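Local coordinates for protein 2,3-dihydroxybenzoate-AMP ligase (Bacillus subtilis, PDB 1MDB) that belongs to the ANL superfamily of AMP-binding enzymes and, in this model, holds adenosine monophosphate together with 2,3-dihydroxy-benzoic acid, at residues P107-S111 with F135-L140; D504-F508 with I529-L533; F265-E269 with R293-S299. All coordinates share one frame. Numbering follows the deposited sequence.

Interaction 1 of 3, residues P107-S111 with F135-L140; sequences PSHRS and FDYRSL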
loop_
_atom_site.group_PDB
_atom_site.type_symbol
_atom_site.label_atom_id
_atom_site.label_comp_id
_atom_site.label_asym_id
_atom_site.label_seq_id
_atom_site.Cartn_x
_atom_site.Cartn_y
_atom_site.Cartn_z
ATOM N N PRO A 107 -7.025 -9.218 2.317
ATOM C CA PRO A 107 -7.284 -10.659 2.311
ATOM C C PRO A 107 -6.769 -11.408 3.536
ATOM O O PRO A 107 -7.310 -12.453 3.904
ATOM C CB PRO A 107 -6.598 -11.118 1.028
ATOM C CG PRO A 107 -6.812 -9.939 0.120
ATOM C CD PRO A 107 -6.455 -8.787 1.027
ATOM N N SER A 108 -5.732 -10.865 4.169
ATOM C CA SER A 108 -5.127 -11.500 5.329
ATOM C C SER A 108 -5.811 -11.174 6.653
ATOM O O SER A 108 -5.500 -11.775 7.678
ATOM C CB SER A 108 -3.659 -11.090 5.426
ATOM O OG SER A 108 -3.574 -9.686 5.588
ATOM N N HIS A 109 -6.722 -10.215 6.655
ATOM C CA HIS A 109 -7.385 -9.868 7.906
ATOM C C HIS A 109 -8.297 -10.990 8.398
ATOM O O HIS A 109 -8.860 -11.744 7.608
ATOM C CB HIS A 109 -8.159 -8.559 7.740
ATOM C CG HIS A 109 -7.268 -7.362 7.630
ATOM N ND1 HIS A 109 -7.619 -6.227 6.930
ATOM C CD2 HIS A 109 -6.020 -7.141 8.106
ATOM C CE1 HIS A 109 -6.622 -5.361 6.975
ATOM N NE2 HIS A 109 -5.640 -5.890 7.681
ATOM N N ARG A 110 -8.418 -11.105 9.710
ATOM C CA ARG A 110 -9.244 -12.149 10.289
ATOM C C ARG A 110 -10.293 -11.546 11.220
ATOM O O ARG A 110 -10.434 -10.322 11.282
ATOM C CB ARG A 110 -8.349 -13.172 10.999
ATOM C CG ARG A 110 -7.423 -13.940 10.028
ATOM C CD ARG A 110 -8.227 -14.770 9.027
ATOM N NE ARG A 110 -7.403 -15.504 8.065
ATOM C CZ ARG A 110 -7.197 -15.133 6.801
ATOM N NH1 ARG A 110 -7.749 -14.024 6.320
ATOM N NH2 ARG A 110 -6.453 -15.888 6.004
ATOM N N SER A 111 -11.029 -12.395 11.933
ATOM C CA SER A 111 -12.110 -11.929 12.796
ATOM C C SER A 111 -11.784 -10.784 13.744
ATOM O O SER A 111 -12.595 -9.884 13.923
ATOM C CB SER A 111 -12.689 -13.095 13.593
ATOM O OG SER A 111 -11.796 -13.496 14.604
ATOM N N PHE A 135 -8.477 -20.162 1.910
ATOM C CA PHE A 135 -9.235 -19.728 3.083
ATOM C C PHE A 135 -10.704 -19.485 2.745
ATOM O O PHE A 135 -11.027 -18.796 1.777
ATOM C CB PHE A 135 -8.634 -18.452 3.673
ATOM C CG PHE A 135 -9.290 -18.013 4.952
ATOM C CD1 PHE A 135 -9.076 -18.712 6.136
ATOM C CD2 PHE A 135 -10.146 -16.912 4.970
ATOM C CE1 PHE A 135 -9.707 -18.321 7.320
ATOM C CE2 PHE A 135 -10.780 -16.515 6.139
ATOM C CZ PHE A 135 -10.563 -17.216 7.316
ATOM N N ASP A 136 -11.592 -20.065 3.546
ATOM C CA ASP A 136 -13.032 -19.919 3.350
ATOM C C ASP A 136 -13.480 -18.698 4.162
ATOM O O ASP A 136 -13.524 -18.741 5.393
ATOM C CB ASP A 136 -13.758 -21.174 3.841
ATOM C CG ASP A 136 -15.252 -21.117 3.589
ATOM O OD1 ASP A 136 -15.863 -20.068 3.906
ATOM O OD2 ASP A 136 -15.814 -22.114 3.087
ATOM N N TYR A 137 -13.810 -17.610 3.472
ATOM C CA TYR A 137 -14.206 -16.391 4.162
ATOM C C TYR A 137 -15.598 -16.390 4.777
ATOM O O TYR A 137 -15.918 -15.502 5.573
ATOM C CB TYR A 137 -14.017 -15.176 3.241
ATOM C CG TYR A 137 -12.553 -14.864 2.943
ATOM C CD1 TYR A 137 -11.812 -15.657 2.057
ATOM C CD2 TYR A 137 -11.903 -13.805 3.577
ATOM C CE1 TYR A 137 -10.456 -15.402 1.814
ATOM C CE2 TYR A 137 -10.554 -13.542 3.347
ATOM C CZ TYR A 137 -9.836 -14.346 2.465
ATOM O OH TYR A 137 -8.498 -14.108 2.250
ATOM N N ARG A 138 -16.432 -17.370 4.431
ATOM C CA ARG A 138 -17.760 -17.424 5.039
ATOM C C ARG A 138 -17.613 -17.845 6.492
ATOM O O ARG A 138 -18.418 -17.462 7.339
ATOM C CB ARG A 138 -18.671 -18.428 4.341
ATOM C CG ARG A 138 -18.668 -18.367 2.846
ATOM C CD ARG A 138 -18.096 -19.674 2.373
ATOM N NE ARG A 138 -18.312 -19.903 0.961
ATOM C CZ ARG A 138 -18.076 -21.063 0.370
ATOM N NH1 ARG A 138 -17.611 -22.087 1.079
ATOM N NH2 ARG A 138 -18.337 -21.203 -0.920
ATOM N N SER A 139 -16.595 -18.648 6.783
ATOM C CA SER A 139 -16.377 -19.088 8.152
ATOM C C SER A 139 -15.917 -17.864 8.934
ATOM O O SER A 139 -16.235 -17.715 10.112
ATOM C CB SER A 139 -15.324 -20.214 8.213
ATOM O OG SER A 139 -14.053 -19.752 7.789
ATOM N N LEU A 140 -15.172 -16.980 8.276
ATOM C CA LEU A 140 -14.731 -15.751 8.927
ATOM C C LEU A 140 -16.001 -14.912 9.158
ATOM O O LEU A 140 -16.192 -14.337 10.227
ATOM C CB LEU A 140 -13.743 -14.989 8.031
ATOM C CG LEU A 140 -13.364 -13.565 8.471
ATOM C CD1 LEU A 140 -12.864 -13.590 9.908
ATOM C CD2 LEU A 140 -12.296 -12.976 7.526
#
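Arg110, the N-cap residue of helix 111-120, and Leu140, in the first turn of helix 137-147, lose the most surface where these two segments of the large AMP-binding domain meet. The Arg110 guanidinium lies flat on the Phe135 ring, planes at 6° and Arg110 CZ 3.8 Å from the Phe135 ring centroid: a stacked cation-pi pair. The same guanidinium ties down its own loop, Arg110 NH1 donating to Pro107 O (2.9 Å) and His109 O (2.8 Å). Tyr137 OH gives a hydrogen bond of 2.6 Å to Pro107 O, so this carbonyl accepts from both side chains. The Leu140 methyls pack against the loop, CD1 on Ser111 N (3.0 Å) and Ser111 CB (3.7 Å), CD2 3.7 Å from His109 O. Tyr137 and Leu140 also rest on strand 125-132 of the six-stranded mixed sheet, to which strand 135-136 belongs. Because loop carbonyls accept from Arg110 NH1 and Tyr137 OH while Phe135 takes the cation's face, the guanidinium is held by neutral groups, without a carboxylate from either segment.

Interaction 2 of 3, residues D504-F508 with I529-L533; sequences DRVEF and ISEKL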
loop_
_atom_site.group_PDB
_atom_site.type_symbol
_atom_site.label_atom_id
_atom_site.label_comp_id
_atom_site.label_asym_id
_atom_site.label_seq_id
_atom_site.Cartn_x
_atom_site.Cartn_y
_atom_site.Cartn_z
ATOM N N ASP A 504 24.683 -7.805 16.857
ATOM C CA ASP A 504 25.172 -8.534 18.022
ATOM C C ASP A 504 24.759 -9.985 17.871
ATOM O O ASP A 504 25.448 -10.900 18.320
ATOM C CB ASP A 504 24.552 -7.988 19.305
ATOM C CG ASP A 504 25.056 -6.616 19.649
ATOM O OD1 ASP A 504 26.256 -6.504 19.959
ATOM O OD2 ASP A 504 24.257 -5.657 19.605
ATOM N N ARG A 505 23.621 -10.194 17.223
ATOM C CA ARG A 505 23.109 -11.543 17.050
ATOM C C ARG A 505 22.539 -11.801 15.659
ATOM O O ARG A 505 21.948 -10.914 15.045
ATOM C CB ARG A 505 22.052 -11.803 18.116
ATOM C CG ARG A 505 21.371 -13.147 18.016
ATOM C CD ARG A 505 20.640 -13.461 19.303
ATOM N NE ARG A 505 19.874 -14.691 19.191
ATOM C CZ ARG A 505 19.446 -15.401 20.231
ATOM N NH1 ARG A 505 19.721 -15.002 21.463
ATOM N NH2 ARG A 505 18.731 -16.501 20.037
ATOM N N VAL A 506 22.718 -13.024 15.172
ATOM C CA VAL A 506 22.228 -13.415 13.852
ATOM C C VAL A 506 21.258 -14.595 13.915
ATOM O O VAL A 506 21.579 -15.638 14.488
ATOM C CB VAL A 506 23.396 -13.803 12.927
ATOM C CG1 VAL A 506 22.860 -14.314 11.598
ATOM C CG2 VAL A 506 24.313 -12.599 12.711
ATOM N N GLU A 507 20.075 -14.425 13.328
ATOM C CA GLU A 507 19.070 -15.485 13.305
ATOM C C GLU A 507 18.750 -15.875 11.866
ATOM O O GLU A 507 18.391 -15.026 11.055
ATOM C CB GLU A 507 17.779 -15.029 13.989
ATOM C CG GLU A 507 17.849 -14.893 15.494
ATOM C CD GLU A 507 18.077 -16.211 16.201
ATOM O OE1 GLU A 507 17.559 -17.238 15.730
ATOM O OE2 GLU A 507 18.759 -16.217 17.242
ATOM N N PHE A 508 18.891 -17.154 11.546
ATOM C CA PHE A 508 18.583 -17.610 10.202
ATOM C C PHE A 508 17.165 -18.170 10.149
ATOM O O PHE A 508 16.764 -18.960 11.002
ATOM C CB PHE A 508 19.594 -18.659 9.747
ATOM C CG PHE A 508 20.985 -18.125 9.619
ATOM C CD1 PHE A 508 21.914 -18.318 10.635
ATOM C CD2 PHE A 508 21.351 -17.366 8.506
ATOM C CE1 PHE A 508 23.187 -17.761 10.549
ATOM C CE2 PHE A 508 22.619 -16.802 8.408
ATOM C CZ PHE A 508 23.540 -16.998 9.432
ATOM N N ILE A 529 12.397 -12.245 18.579
ATOM C CA ILE A 529 13.707 -12.283 19.226
ATOM C C ILE A 529 13.516 -12.073 20.727
ATOM O O ILE A 529 14.199 -12.686 21.549
ATOM C CB ILE A 529 14.695 -11.206 18.652
ATOM C CG1 ILE A 529 16.062 -11.337 19.327
ATOM C CG2 ILE A 529 14.166 -9.800 18.883
ATOM C CD1 ILE A 529 16.776 -12.637 19.043
ATOM N N SER A 530 12.566 -11.219 21.083
ATOM C CA SER A 530 12.303 -10.937 22.485
ATOM C C SER A 530 11.832 -12.204 23.197
ATOM O O SER A 530 12.190 -12.446 24.352
ATOM C CB SER A 530 11.241 -9.845 22.607
ATOM O OG SER A 530 11.125 -9.398 23.944
ATOM N N GLU A 531 11.034 -13.009 22.496
ATOM C CA GLU A 531 10.507 -14.260 23.037
ATOM C C GLU A 531 11.616 -15.292 23.212
ATOM O O GLU A 531 11.643 -16.011 24.204
ATOM C CB GLU A 531 9.427 -14.832 22.111
ATOM C CG GLU A 531 8.107 -14.066 22.121
ATOM C CD GLU A 531 7.248 -14.369 20.898
ATOM O OE1 GLU A 531 7.119 -15.560 20.534
ATOM O OE2 GLU A 531 6.695 -13.416 20.304
ATOM N N LYS A 532 12.523 -15.373 22.241
ATOM C CA LYS A 532 13.622 -16.323 22.340
ATOM C C LYS A 532 14.471 -15.986 23.559
ATOM O O LYS A 532 14.830 -16.871 24.334
ATOM C CB LYS A 532 14.483 -16.294 21.079
ATOM C CG LYS A 532 13.798 -16.862 19.856
ATOM C CD LYS A 532 14.756 -16.961 18.682
ATOM C CE LYS A 532 14.077 -17.593 17.473
ATOM N NZ LYS A 532 14.959 -17.620 16.266
ATOM N N LEU A 533 14.779 -14.706 23.736
ATOM C CA LEU A 533 15.580 -14.283 24.877
ATOM C C LEU A 533 14.903 -14.679 26.189
ATOM O O LEU A 533 15.558 -15.182 27.101
ATOM C CB LEU A 533 15.814 -12.770 24.841
ATOM C CG LEU A 533 16.717 -12.242 23.720
ATOM C CD1 LEU A 533 16.922 -10.747 23.904
ATOM C CD2 LEU A 533 18.065 -12.962 23.741
#
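In the small alpha/beta C-terminal domain, helix 522-534 packs against edge strand 505-508 of a three-stranded mixed sheet, the short segment axes 11.8 Å apart and at 107°. Arg505 and Glu507, two residues apart on the strand, both direct their CA-to-CB bonds toward the helix; Val506 and Phe508, between and beyond them, touch helix 485-494 instead. The polar groups form a salt-bridge network. Glu507 has both carboxylate oxygens occupied: OE1 accepts from Lys532 NZ at 2.7 Å, whereas OE2 takes Arg505 NE at 2.7 Å and Arg505 NH2 at 2.8 Å. The single glutamate thus serves a cation of its own strand and one of the helix. Backbone hydrogen bonds from Arg505 and Glu507 to strand 469-478 complete the parallel pairing. Before the strand, Asp504 is satisfied elsewhere: its OD1 bridges to Arg435 and Arg471, and its OD2 accepts from Ser472 N. Ile529 and Leu533 give the network an apolar floor, backed by Met463 and Pro464 of strand 455-465. Leu533 CD2 reaches Arg505 NH1 at 3.5 Å, and Ile529 CD1 lies over one face of the guanidinium, 3.7 Å from Arg505 NE.

Interaction 3 of 3, residues F265-E269 with R293-S299; sequences FPLIE and RRDDLSS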
loop_
_atom_site.group_PDB
_atom_site.type_symbol
_atom_site.label_atom_id
_atom_site.label_comp_id
_atom_site.label_asym_id
_atom_site.label_seq_id
_atom_site.Cartn_x
_atom_site.Cartn_y
_atom_site.Cartn_z
ATOM N N PHE A 265 4.691 -14.194 -13.645
ATOM C CA PHE A 265 5.519 -14.270 -14.849
ATOM C C PHE A 265 4.749 -14.678 -16.105
ATOM O O PHE A 265 4.793 -13.973 -17.108
ATOM C CB PHE A 265 6.717 -15.201 -14.606
ATOM C CG PHE A 265 7.820 -14.565 -13.788
ATOM C CD1 PHE A 265 7.552 -13.475 -12.960
ATOM C CD2 PHE A 265 9.115 -15.075 -13.821
ATOM C CE1 PHE A 265 8.550 -12.900 -12.176
ATOM C CE2 PHE A 265 10.128 -14.508 -13.037
ATOM C CZ PHE A 265 9.842 -13.418 -12.212
ATOM N N PRO A 266 4.026 -15.810 -16.067
ATOM C CA PRO A 266 3.277 -16.212 -17.264
ATOM C C PRO A 266 2.348 -15.082 -17.706
ATOM O O PRO A 266 2.212 -14.796 -18.893
ATOM C CB PRO A 266 2.504 -17.441 -16.792
ATOM C CG PRO A 266 3.405 -18.025 -15.745
ATOM C CD PRO A 266 3.864 -16.800 -14.989
ATOM N N LEU A 267 1.725 -14.429 -16.731
ATOM C CA LEU A 267 0.806 -13.324 -16.989
ATOM C C LEU A 267 1.522 -12.150 -17.655
ATOM O O LEU A 267 0.969 -11.472 -18.511
ATOM C CB LEU A 267 0.173 -12.862 -15.669
ATOM C CG LEU A 267 -1.297 -13.148 -15.339
ATOM C CD1 LEU A 267 -1.917 -14.137 -16.318
ATOM C CD2 LEU A 267 -1.375 -13.647 -13.910
ATOM N N ILE A 268 2.759 -11.903 -17.250
ATOM C CA ILE A 268 3.514 -10.804 -17.826
ATOM C C ILE A 268 3.824 -11.097 -19.294
ATOM O O ILE A 268 3.688 -10.225 -20.154
ATOM C CB ILE A 268 4.819 -10.567 -17.035
ATOM C CG1 ILE A 268 4.468 -10.127 -15.611
ATOM C CG2 ILE A 268 5.672 -9.513 -17.730
ATOM C CD1 ILE A 268 5.658 -9.882 -14.711
ATOM N N GLU A 269 4.222 -12.329 -19.580
ATOM C CA GLU A 269 4.530 -12.709 -20.957
ATOM C C GLU A 269 3.264 -12.859 -21.810
ATOM O O GLU A 269 3.204 -12.371 -22.939
ATOM C CB GLU A 269 5.326 -14.018 -20.982
ATOM C CG GLU A 269 5.269 -14.738 -22.326
ATOM C CD GLU A 269 6.291 -15.849 -22.442
ATOM O OE1 GLU A 269 6.511 -16.576 -21.448
ATOM O OE2 GLU A 269 6.866 -15.998 -23.541
ATOM N N ARG A 293 13.871 -18.711 -14.054
ATOM C CA ARG A 293 12.696 -18.908 -14.901
ATOM C C ARG A 293 13.023 -18.546 -16.350
ATOM O O ARG A 293 13.897 -17.716 -16.609
ATOM C CB ARG A 293 11.539 -18.038 -14.405
ATOM C CG ARG A 293 11.092 -18.320 -12.974
ATOM C CD ARG A 293 9.837 -19.185 -12.934
ATOM N NE ARG A 293 8.771 -18.613 -13.751
ATOM C CZ ARG A 293 7.551 -19.128 -13.870
ATOM N NH1 ARG A 293 7.221 -20.235 -13.219
ATOM N NH2 ARG A 293 6.661 -18.541 -14.657
ATOM N N ARG A 294 12.323 -19.173 -17.291
ATOM C CA ARG A 294 12.546 -18.913 -18.708
ATOM C C ARG A 294 11.430 -18.064 -19.304
ATOM O O ARG A 294 11.303 -17.959 -20.522
ATOM C CB ARG A 294 12.661 -20.231 -19.487
ATOM C CG ARG A 294 13.843 -21.105 -19.070
ATOM C CD ARG A 294 14.509 -21.763 -20.275
ATOM N NE ARG A 294 15.774 -22.407 -19.920
ATOM C CZ ARG A 294 16.667 -22.849 -20.804
ATOM N NH1 ARG A 294 16.442 -22.717 -22.105
ATOM N NH2 ARG A 294 17.789 -23.421 -20.385
ATOM N N ASP A 295 10.618 -17.456 -18.446
ATOM C CA ASP A 295 9.532 -16.614 -18.923
ATOM C C ASP A 295 10.107 -15.390 -19.601
ATOM O O ASP A 295 11.217 -14.967 -19.289
ATOM C CB ASP A 295 8.631 -16.181 -17.770
ATOM C CG ASP A 295 7.921 -17.347 -17.124
ATOM O OD1 ASP A 295 8.580 -18.102 -16.372
ATOM O OD2 ASP A 295 6.708 -17.513 -17.380
ATOM N N ASP A 296 9.345 -14.831 -20.535
ATOM C CA ASP A 296 9.761 -13.644 -21.269
ATOM C C ASP A 296 9.083 -12.406 -20.687
ATOM O O ASP A 296 7.945 -12.084 -21.030
ATOM C CB ASP A 296 9.412 -13.810 -22.749
ATOM C CG ASP A 296 9.507 -12.515 -23.518
ATOM O OD1 ASP A 296 10.375 -11.685 -23.181
ATOM O OD2 ASP A 296 8.717 -12.338 -24.471
ATOM N N LEU A 297 9.804 -11.722 -19.802
ATOM C CA LEU A 297 9.308 -10.531 -19.122
ATOM C C LEU A 297 9.715 -9.281 -19.873
ATOM O O LEU A 297 9.648 -8.174 -19.340
ATOM C CB LEU A 297 9.876 -10.475 -17.706
ATOM C CG LEU A 297 9.832 -11.788 -16.920
ATOM C CD1 LEU A 297 10.358 -11.552 -15.513
ATOM C CD2 LEU A 297 8.404 -12.328 -16.880
ATOM N N SER A 298 10.133 -9.480 -21.117
ATOM C CA SER A 298 10.589 -8.412 -22.004
ATOM C C SER A 298 9.651 -7.220 -22.207
ATOM O O SER A 298 10.110 -6.108 -22.453
ATOM C CB SER A 298 10.939 -9.014 -23.372
ATOM O OG SER A 298 11.049 -8.007 -24.355
ATOM N N SER A 299 8.346 -7.440 -22.127
ATOM C CA SER A 299 7.392 -6.346 -22.317
ATOM C C SER A 299 7.416 -5.355 -21.153
ATOM O O SER A 299 6.905 -4.235 -21.252
ATOM C CB SER A 299 5.981 -6.907 -22.466
ATOM O OG SER A 299 5.623 -7.679 -21.329
#
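Apolar contacts make the centre of this interface. Leu297 puts CD1 over one face of the Phe265 ring, 3.8 Å from the ring centroid and 11° off its normal, a CH-pi contact, and its CD2 lies 4.0 Å from Ile268 CB. Trp286 of helix 280-292 meets Phe265 edge-to-face and also touches Ile268, so helix 261-271 is gripped by both loop 293-299 and helix 280-292, which precedes that loop. Helix 280-292 and the loop form the crossover of a beta-alpha-beta unit in the nine-stranded mixed sheet, leading from strand 275-278 to the neighbouring parallel strand 302-306. Charged groups flank the apolar contacts. Arg293 forms a salt bridge with Asp262 of helix 261-271 and appears to pair with Asp295 too, while Arg293 NH2 packs 3.3 Å from both Phe265 CB and Pro266 CD. Glu269 sits among like charges, its OE1 4.2 Å from Asp295 OD2 and its OE2 4.2 Å from Asp296 OD2. Hydrogen bonding across the segments is slight: Asp296 N donates weakly to Glu269 OE1 (3.5 Å). Within the loop the geometry fits an Asx turn, Asp296 OD1 probably accepting from Ser298 N, and Ser299 OG is hydrogen-bonded to Val273 O.

Overall arrangement
Following the chain from the N terminus, interaction 1 comes first, closing a 23-residue excursion through helix 111-120 and strand 125-132 of the six-stranded sheet. Interaction 3 follows, joining helix 261-271 to the loop before strand 302-306 across another 23 residues, at the nine-stranded sheet. Interaction 2 comes last: a 20-residue link, including the start of helix 522-534, brings that helix back to strand 505-508 in the C-terminal domain. The three run in series, with neither nesting nor crossing. Nearest atoms are about 15 Å apart for interactions 1 and 3, about 17 Å for 1 and 2, and about 24 Å for 2 and 3, so the three are separate contacts.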